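PDB 5HXW: L-amino acid deaminase from Proteus vulgaris, which probably catalyses the FAD-dependent oxidative deamination of L-amino acids as a membrane-bound flavoprotein. Local coordinates for residues A209-E214 against E348-E353; G73-R78 against G239-R244. All blocks are in the same frame, centred on the assembly; numbering follows the deposited sequence.

Contact 1 (A209-E214 against E348-E353). With FAD (flavin-adenine dinucleotide), chain G.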
loop_
_atom_site.group_PDB
_atom_site.type_symbol
_atom_site.label_atom_id
_atom_site.label_comp_id
_atom_site.label_asym_id
_atom_site.label_seq_id
_atom_site.Cartn_x
_atom_site.Cartn_y
_atom_site.Cartn_z
ATOM N N ALA A 209 -17.342 -11.719 -3.889
ATOM C CA ALA A 209 -17.157 -11.084 -2.582
ATOM C C ALA A 209 -17.268 -12.083 -1.438
ATOM O O ALA A 209 -18.168 -12.921 -1.432
ATOM C CB ALA A 209 -18.169 -9.961 -2.396
ATOM N N ALA A 210 -16.352 -11.987 -0.477
ATOM C CA ALA A 210 -16.444 -12.748 0.767
ATOM C C ALA A 210 -17.274 -11.970 1.788
ATOM O O ALA A 210 -16.867 -10.902 2.256
ATOM C CB ALA A 210 -15.061 -13.066 1.315
ATOM N N ARG A 211 -18.445 -12.510 2.113
ATOM C CA ARG A 211 -19.372 -11.886 3.062
ATOM C C ARG A 211 -18.902 -12.059 4.509
ATOM O O ARG A 211 -18.992 -11.132 5.320
ATOM C CB ARG A 211 -20.781 -12.453 2.874
ATOM C CG ARG A 211 -21.383 -12.138 1.515
ATOM C CD ARG A 211 -22.646 -12.936 1.263
ATOM N NE ARG A 211 -23.366 -12.442 0.089
ATOM C CZ ARG A 211 -24.380 -13.064 -0.507
ATOM N NH1 ARG A 211 -24.826 -14.235 -0.061
ATOM N NH2 ARG A 211 -24.952 -12.507 -1.566
ATOM N N GLY A 212 -18.392 -13.251 4.809
ATOM C CA GLY A 212 -17.905 -13.598 6.139
ATOM C C GLY A 212 -17.540 -15.064 6.229
ATOM O O GLY A 212 -17.318 -15.726 5.209
ATOM N N LEU A 213 -17.486 -15.573 7.453
ATOM C CA LEU A 213 -17.098 -16.963 7.685
ATOM C C LEU A 213 -17.977 -17.694 8.700
ATOM O O LEU A 213 -18.538 -17.079 9.610
ATOM C CB LEU A 213 -15.606 -17.065 8.056
ATOM C CG LEU A 213 -14.940 -16.109 9.050
ATOM C CD1 LEU A 213 -15.155 -16.540 10.494
ATOM C CD2 LEU A 213 -13.457 -16.042 8.740
ATOM N N GLU A 214 -18.091 -19.009 8.510
ATOM C CA GLU A 214 -18.790 -19.905 9.434
ATOM C C GLU A 214 -17.796 -20.449 10.463
ATOM O O GLU A 214 -16.676 -20.839 10.110
ATOM C CB GLU A 214 -19.433 -21.075 8.679
ATOM C CG GLU A 214 -20.396 -20.697 7.561
ATOM C CD GLU A 214 -21.840 -20.582 8.011
ATOM O OE1 GLU A 214 -22.513 -19.625 7.576
ATOM O OE2 GLU A 214 -22.309 -21.446 8.785
ATOM N N GLU A 348 -27.415 -13.055 2.635
ATOM C CA GLU A 348 -27.906 -11.817 2.016
ATOM C C GLU A 348 -26.785 -10.890 1.517
ATOM O O GLU A 348 -25.608 -11.089 1.844
ATOM C CB GLU A 348 -28.896 -11.080 2.938
ATOM C CG GLU A 348 -28.312 -10.505 4.225
ATOM C CD GLU A 348 -29.334 -9.757 5.068
ATOM O OE1 GLU A 348 -29.018 -8.626 5.498
ATOM O OE2 GLU A 348 -30.447 -10.291 5.304
ATOM N N VAL A 349 -27.179 -9.886 0.730
ATOM C CA VAL A 349 -26.267 -8.965 0.043
ATOM C C VAL A 349 -25.463 -8.109 1.032
ATOM O O VAL A 349 -26.027 -7.316 1.793
ATOM C CB VAL A 349 -27.025 -8.098 -1.001
ATOM C CG1 VAL A 349 -26.121 -7.039 -1.624
ATOM C CG2 VAL A 349 -27.627 -8.977 -2.092
ATOM N N SER A 350 -24.143 -8.302 1.007
ATOM C CA SER A 350 -23.199 -7.616 1.895
ATOM C C SER A 350 -22.822 -6.242 1.332
ATOM O O SER A 350 -23.021 -6.005 0.137
ATOM C CB SER A 350 -21.946 -8.479 2.092
ATOM O OG SER A 350 -21.255 -8.675 0.872
ATOM N N PRO A 351 -22.271 -5.333 2.179
ATOM C CA PRO A 351 -21.831 -4.021 1.678
ATOM C C PRO A 351 -20.715 -4.104 0.632
ATOM O O PRO A 351 -20.560 -3.178 -0.167
ATOM C CB PRO A 351 -21.318 -3.314 2.933
ATOM C CG PRO A 351 -21.984 -4.006 4.065
ATOM C CD PRO A 351 -22.070 -5.435 3.638
ATOM N N PHE A 352 -19.963 -5.209 0.642
ATOM C CA PHE A 352 -18.929 -5.492 -0.362
ATOM C C PHE A 352 -19.516 -5.709 -1.759
ATOM O O PHE A 352 -18.801 -5.603 -2.758
ATOM C CB PHE A 352 -18.094 -6.715 0.038
ATOM C CG PHE A 352 -17.600 -6.688 1.456
ATOM C CD1 PHE A 352 -16.665 -5.736 1.875
ATOM C CD2 PHE A 352 -18.061 -7.627 2.379
ATOM C CE1 PHE A 352 -16.210 -5.718 3.188
ATOM C CE2 PHE A 352 -17.600 -7.617 3.688
ATOM C CZ PHE A 352 -16.679 -6.660 4.094
ATOM N N GLU A 353 -20.808 -6.037 -1.813
ATOM C CA GLU A 353 -21.552 -6.152 -3.068
ATOM C C GLU A 353 -22.295 -4.845 -3.362
ATOM O O GLU A 353 -22.363 -4.406 -4.515
ATOM C CB GLU A 353 -22.542 -7.321 -3.006
ATOM C CG GLU A 353 -21.910 -8.686 -2.765
ATOM C CD GLU A 353 -22.880 -9.678 -2.149
ATOM O OE1 GLU A 353 -22.711 -9.998 -0.953
ATOM O OE2 GLU A 353 -23.813 -10.130 -2.850
HETATM P PA FAD G . -5.686 -3.397 -1.851
HETATM O O1A FAD G . -6.781 -2.362 -1.908
HETATM O O2A FAD G . -4.590 -3.340 -2.871
HETATM O O5B FAD G . -6.354 -4.853 -1.915
HETATM C C5B FAD G . -7.531 -5.158 -1.179
HETATM C C4B FAD G . -8.455 -5.942 -2.086
HETATM O O4B FAD G . -9.378 -6.696 -1.304
HETATM C C3B FAD G . -9.275 -5.026 -2.980
HETATM O O3B FAD G . -8.990 -5.389 -4.333
HETATM C C2B FAD G . -10.722 -5.312 -2.605
HETATM O O2B FAD G . -11.589 -5.330 -3.738
HETATM C C1B FAD G . -10.642 -6.683 -1.962
HETATM N N9A FAD G . -11.709 -6.970 -0.976
HETATM C C8A FAD G . -12.049 -6.210 0.085
HETATM N N7A FAD G . -13.056 -6.775 0.791
HETATM C C5A FAD G . -13.375 -7.925 0.173
HETATM C C6A FAD G . -14.355 -9.015 0.393
HETATM N N6A FAD G . -15.199 -8.959 1.446
HETATM N N1A FAD G . -14.366 -10.055 -0.480
HETATM C C2A FAD G . -13.516 -10.116 -1.528
HETATM N N3A FAD G . -12.600 -9.157 -1.790
HETATM C C4A FAD G . -12.480 -8.060 -0.989
HETATM N N1 FAD G . 2.815 2.201 -1.137
HETATM C C2 FAD G . 4.153 2.253 -1.350
HETATM O O2 FAD G . 4.851 1.313 -0.917
HETATM N N3 FAD G . 4.739 3.281 -1.998
HETATM C C4 FAD G . 4.036 4.324 -2.484
HETATM O O4 FAD G . 4.615 5.260 -3.087
HETATM C C4X FAD G . 2.556 4.336 -2.294
HETATM N N5 FAD G . 1.764 5.340 -2.746
HETATM C C5X FAD G . 0.417 5.331 -2.548
HETATM C C6 FAD G . -0.380 6.378 -3.026
HETATM C C7 FAD G . -1.765 6.365 -2.839
HETATM C C7M FAD G . -2.592 7.512 -3.368
HETATM C C8 FAD G . -2.396 5.216 -2.118
HETATM C C8M FAD G . -3.875 5.110 -1.871
HETATM C C9 FAD G . -1.604 4.181 -1.645
HETATM C C9A FAD G . -0.224 4.187 -1.828
HETATM N N10 FAD G . 0.580 3.117 -1.356
HETATM C C10 FAD G . 1.977 3.176 -1.567
HETATM C "C1'" FAD G . -0.020 2.003 -0.609
HETATM C "C2'" FAD G . -0.348 0.719 -1.335
HETATM O "O2'" FAD G . -1.159 1.006 -2.476
HETATM C "C3'" FAD G . -1.156 -0.137 -0.362
HETATM O "O3'" FAD G . -0.630 -0.066 0.982
HETATM C "C4'" FAD G . -1.255 -1.590 -0.815
HETATM O "O4'" FAD G . -1.831 -1.685 -2.132
HETATM C "C5'" FAD G . -2.114 -2.358 0.174
HETATM O "O5'" FAD G . -2.477 -3.593 -0.419
HETATM P P FAD G . -3.802 -4.359 0.039
HETATM O O1P FAD G . -3.819 -5.645 -0.738
HETATM O O2P FAD G . -3.826 -4.415 1.542
HETATM O O3P FAD G . -5.011 -3.383 -0.393
#

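Contact 2 (G73-R78 against G239-R244). With FAD (flavin-adenine dinucleotide), chain G.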
loop_
_atom_site.group_PDB
_atom_site.type_symbol
_atom_site.label_atom_id
_atom_site.label_comp_id
_atom_site.label_asym_id
_atom_site.label_seq_id
_atom_site.Cartn_x
_atom_site.Cartn_y
_atom_site.Cartn_z
ATOM N N GLY A 73 -7.693 -4.023 -8.360
ATOM C CA GLY A 73 -8.571 -2.943 -8.806
ATOM C C GLY A 73 -8.571 -1.695 -7.940
ATOM O O GLY A 73 -9.040 -0.641 -8.379
ATOM N N GLU A 74 -8.056 -1.808 -6.716
ATOM C CA GLU A 74 -8.069 -0.693 -5.764
ATOM C C GLU A 74 -6.646 -0.143 -5.501
ATOM O O GLU A 74 -5.930 0.161 -6.460
ATOM C CB GLU A 74 -8.866 -1.061 -4.494
ATOM C CG GLU A 74 -10.309 -1.493 -4.781
ATOM C CD GLU A 74 -11.209 -1.571 -3.553
ATOM O OE1 GLU A 74 -10.739 -1.961 -2.461
ATOM O OE2 GLU A 74 -12.411 -1.252 -3.684
ATOM N N GLN A 75 -6.242 -0.022 -4.233
ATOM C CA GLN A 75 -4.921 0.505 -3.832
ATOM C C GLN A 75 -3.707 0.020 -4.643
ATOM O O GLN A 75 -2.809 0.811 -4.956
ATOM C CB GLN A 75 -4.659 0.175 -2.368
ATOM C CG GLN A 75 -4.933 1.294 -1.395
ATOM C CD GLN A 75 -4.937 0.809 0.039
ATOM O OE1 GLN A 75 -5.612 -0.167 0.373
ATOM N NE2 GLN A 75 -4.190 1.494 0.899
ATOM N N SER A 76 -3.697 -1.277 -4.967
ATOM C CA SER A 76 -2.563 -1.956 -5.604
ATOM C C SER A 76 -2.311 -1.610 -7.084
ATOM O O SER A 76 -1.391 -2.159 -7.705
ATOM C CB SER A 76 -2.704 -3.467 -5.424
ATOM O OG SER A 76 -2.423 -3.833 -4.086
ATOM N N SER A 77 -3.134 -0.721 -7.639
ATOM C CA SER A 77 -2.894 -0.141 -8.960
ATOM C C SER A 77 -3.143 1.370 -8.957
ATOM O O SER A 77 -3.291 1.989 -10.016
ATOM C CB SER A 77 -3.758 -0.833 -10.018
ATOM O OG SER A 77 -5.139 -0.600 -9.783
ATOM N N ARG A 78 -3.186 1.955 -7.761
ATOM C CA ARG A 78 -3.505 3.375 -7.601
ATOM C C ARG A 78 -2.477 4.120 -6.732
ATOM O O ARG A 78 -2.735 5.226 -6.239
ATOM C CB ARG A 78 -4.948 3.552 -7.085
ATOM C CG ARG A 78 -6.004 3.098 -8.087
ATOM C CD ARG A 78 -7.393 3.014 -7.486
ATOM N NE ARG A 78 -8.229 4.139 -7.906
ATOM C CZ ARG A 78 -9.012 4.146 -8.982
ATOM N NH1 ARG A 78 -9.089 3.085 -9.777
ATOM N NH2 ARG A 78 -9.722 5.228 -9.265
ATOM N N GLY A 239 -8.199 -7.257 2.847
ATOM C CA GLY A 239 -9.233 -6.543 2.103
ATOM C C GLY A 239 -9.020 -5.052 1.938
ATOM O O GLY A 239 -9.957 -4.332 1.578
ATOM N N GLY A 240 -7.788 -4.595 2.183
ATOM C CA GLY A 240 -7.412 -3.186 2.065
ATOM C C GLY A 240 -8.212 -2.289 2.990
ATOM O O GLY A 240 -8.178 -2.459 4.216
ATOM N N VAL A 241 -8.948 -1.354 2.389
ATOM C CA VAL A 241 -9.786 -0.399 3.129
ATOM C C VAL A 241 -11.043 -1.049 3.728
ATOM O O VAL A 241 -11.629 -0.520 4.675
ATOM C CB VAL A 241 -10.135 0.873 2.294
ATOM C CG1 VAL A 241 -8.873 1.521 1.738
ATOM C CG2 VAL A 241 -11.124 0.586 1.168
ATOM N N TRP A 242 -11.423 -2.206 3.184
ATOM C CA TRP A 242 -12.632 -2.933 3.580
ATOM C C TRP A 242 -12.425 -3.902 4.747
ATOM O O TRP A 242 -13.390 -4.507 5.226
ATOM C CB TRP A 242 -13.196 -3.697 2.381
ATOM C CG TRP A 242 -13.449 -2.834 1.188
ATOM C CD1 TRP A 242 -12.575 -2.562 0.176
ATOM C CD2 TRP A 242 -14.658 -2.130 0.879
ATOM N NE1 TRP A 242 -13.162 -1.729 -0.744
ATOM C CE2 TRP A 242 -14.440 -1.448 -0.340
ATOM C CE3 TRP A 242 -15.907 -2.010 1.512
ATOM C CZ2 TRP A 242 -15.428 -0.651 -0.942
ATOM C CZ3 TRP A 242 -16.889 -1.219 0.915
ATOM C CH2 TRP A 242 -16.639 -0.547 -0.299
ATOM N N SER A 243 -11.177 -4.042 5.201
ATOM C CA SER A 243 -10.822 -5.007 6.249
ATOM C C SER A 243 -11.543 -4.781 7.584
ATOM O O SER A 243 -11.964 -5.749 8.229
ATOM C CB SER A 243 -9.309 -5.049 6.456
ATOM O OG SER A 243 -8.651 -5.545 5.305
ATOM N N ARG A 244 -11.687 -3.515 7.980
ATOM C CA ARG A 244 -12.456 -3.142 9.174
ATOM C C ARG A 244 -13.902 -3.650 9.098
ATOM O O ARG A 244 -14.394 -4.280 10.046
ATOM C CB ARG A 244 -12.435 -1.621 9.402
ATOM C CG ARG A 244 -13.459 -1.175 10.430
ATOM C CD ARG A 244 -13.457 0.303 10.756
ATOM N NE ARG A 244 -14.597 0.597 11.630
ATOM C CZ ARG A 244 -14.624 0.425 12.955
ATOM N NH1 ARG A 244 -13.564 -0.035 13.613
ATOM N NH2 ARG A 244 -15.728 0.720 13.629
HETATM P PA FAD G . -5.686 -3.397 -1.851
HETATM O O1A FAD G . -6.781 -2.362 -1.908
HETATM O O2A FAD G . -4.590 -3.340 -2.871
HETATM O O5B FAD G . -6.354 -4.853 -1.915
HETATM C C5B FAD G . -7.531 -5.158 -1.179
HETATM C C4B FAD G . -8.455 -5.942 -2.086
HETATM O O4B FAD G . -9.378 -6.696 -1.304
HETATM C C3B FAD G . -9.275 -5.026 -2.980
HETATM O O3B FAD G . -8.990 -5.389 -4.333
HETATM C C2B FAD G . -10.722 -5.312 -2.605
HETATM O O2B FAD G . -11.589 -5.330 -3.738
HETATM C C1B FAD G . -10.642 -6.683 -1.962
HETATM N N9A FAD G . -11.709 -6.970 -0.976
HETATM C C8A FAD G . -12.049 -6.210 0.085
HETATM N N7A FAD G . -13.056 -6.775 0.791
HETATM C C5A FAD G . -13.375 -7.925 0.173
HETATM C C6A FAD G . -14.355 -9.015 0.393
HETATM N N6A FAD G . -15.199 -8.959 1.446
HETATM N N1A FAD G . -14.366 -10.055 -0.480
HETATM C C2A FAD G . -13.516 -10.116 -1.528
HETATM N N3A FAD G . -12.600 -9.157 -1.790
HETATM C C4A FAD G . -12.480 -8.060 -0.989
HETATM N N1 FAD G . 2.815 2.201 -1.137
HETATM C C2 FAD G . 4.153 2.253 -1.350
HETATM O O2 FAD G . 4.851 1.313 -0.917
HETATM N N3 FAD G . 4.739 3.281 -1.998
HETATM C C4 FAD G . 4.036 4.324 -2.484
HETATM O O4 FAD G . 4.615 5.260 -3.087
HETATM C C4X FAD G . 2.556 4.336 -2.294
HETATM N N5 FAD G . 1.764 5.340 -2.746
HETATM C C5X FAD G . 0.417 5.331 -2.548
HETATM C C6 FAD G . -0.380 6.378 -3.026
HETATM C C7 FAD G . -1.765 6.365 -2.839
HETATM C C7M FAD G . -2.592 7.512 -3.368
HETATM C C8 FAD G . -2.396 5.216 -2.118
HETATM C C8M FAD G . -3.875 5.110 -1.871
HETATM C C9 FAD G . -1.604 4.181 -1.645
HETATM C C9A FAD G . -0.224 4.187 -1.828
HETATM N N10 FAD G . 0.580 3.117 -1.356
HETATM C C10 FAD G . 1.977 3.176 -1.567
HETATM C "C1'" FAD G . -0.020 2.003 -0.609
HETATM C "C2'" FAD G . -0.348 0.719 -1.335
HETATM O "O2'" FAD G . -1.159 1.006 -2.476
HETATM C "C3'" FAD G . -1.156 -0.137 -0.362
HETATM O "O3'" FAD G . -0.630 -0.066 0.982
HETATM C "C4'" FAD G . -1.255 -1.590 -0.815
HETATM O "O4'" FAD G . -1.831 -1.685 -2.132
HETATM C "C5'" FAD G . -2.114 -2.358 0.174
HETATM O "O5'" FAD G . -2.477 -3.593 -0.419
HETATM P P FAD G . -3.802 -4.359 0.039
HETATM O O1P FAD G . -3.819 -5.645 -0.738
HETATM O O2P FAD G . -3.826 -4.415 1.542
HETATM O O3P FAD G . -5.011 -3.383 -0.393
HETATM O O HOH W 1 -8.962 -1.339 -0.371
#

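Contact 1 (A209-E214 against E348-E353)
The guanidinium of R211 meets the carboxylate of E353 at its edge, while the carbonyl oxygen of E348 lies 3.1 Å above one face, toward the rim. The flat phenyl of F352 takes the adenine amino nitrogen FAD N6A over the centre of one face, 3.2 Å above its plane; R211 O lies near its edge. R211 grips side-on, its guanidinium offering two N-H groups side by side: NE gives a bond of 2.7 Å to E353 OE1, and NH2 one of 2.9 Å to E353 OE2. Both oxygens are met on the syn side, the planes 24° apart. Extended from CG to NE, R211 crosses E353 at about a right angle. S350, at the N-cap of helix 351-354, adds two donors to E353 OE1: its N from above the carboxylate plane and its OG to the anti lone pair. The hydrogen bonds of A210 to the adenine come from its backbone alone, N to FAD N1A at 2.8 Å and O from FAD N6A at 2.7 Å; its small methyl lets the strand lie close, CB 3.6 Å from FAD N1A. Three donors on E353 OE1 probably stabilise the anion, tying the helix start to the adenine-binding strand.

Contact 2 (G73-R78 against G239-R244)
In the FAD site of this Rossmann-type flavoprotein, E74 and W242 meet beside the adenosine half of the cofactor, each reaching over from a loop that also touches it. W242 NE1 points at the carboxylate of E74: the bond to E74 OE2, 3.1 Å long, uses the syn lone pair, and a weak, more bent one goes to E74 OE1. The acid sits at the edge of the indole, the two planes only 19° apart. Glutamate suits this place because its extended chain brings two acceptors to the indole N-H and still offers OE2 to K68 in a salt bridge, its strongest polar partner. A water completes the link, giving hydrogen bonds to E74 OE1 and FAD O1A and accepting one from V241 N. Tryptophan supplies both the N-H for E74 and apolar bulk beside the cofactor, where W242 CB touches the adenine 3.5 Å from FAD N7A.

The pyrophosphate lies between the loops. S76 OG donates to FAD O2A and accepts from FAD O4' at 3.0 Å and from I47 N, a role fitted to a small hydroxyl. Across from Q75, its nearest residue in the register, G240 has a positive phi of 60°, readily adopted by glycine, and any side chain there would run into FAD O1A. Q75 CB lies 3.3 Å from that same FAD O1A.

The loop 73-78 comes after strand 63-66. The other segment comes after strand 235-237 and leads into helix 243-248. Strand 40-43 runs between those two strands in the parallel part of the sheet, while Q75 and V241 touch M394 and A395 of strand 386-396.

Contacts 1 and 2 lie with centres about 16 Å apart on one FAD molecule, contact 1 at the adenine end and contact 2 from the adenosine to the ribityl chain. Their segments alternate in sequence, 73-78, 209-214, 239-244, 348-353, so the site is assembled from distant parts of one chain. They touch directly where F352 CE1 packs 3.7 Å from W242 O. Helix 243-248, into which 239-244 leads, joins them further: its L245 and F246 receive F352, and F246 also receives A210. The three-stranded sheet holding 210-216 and the six-stranded Rossmann-type sheet both contribute to the binding of the one FAD.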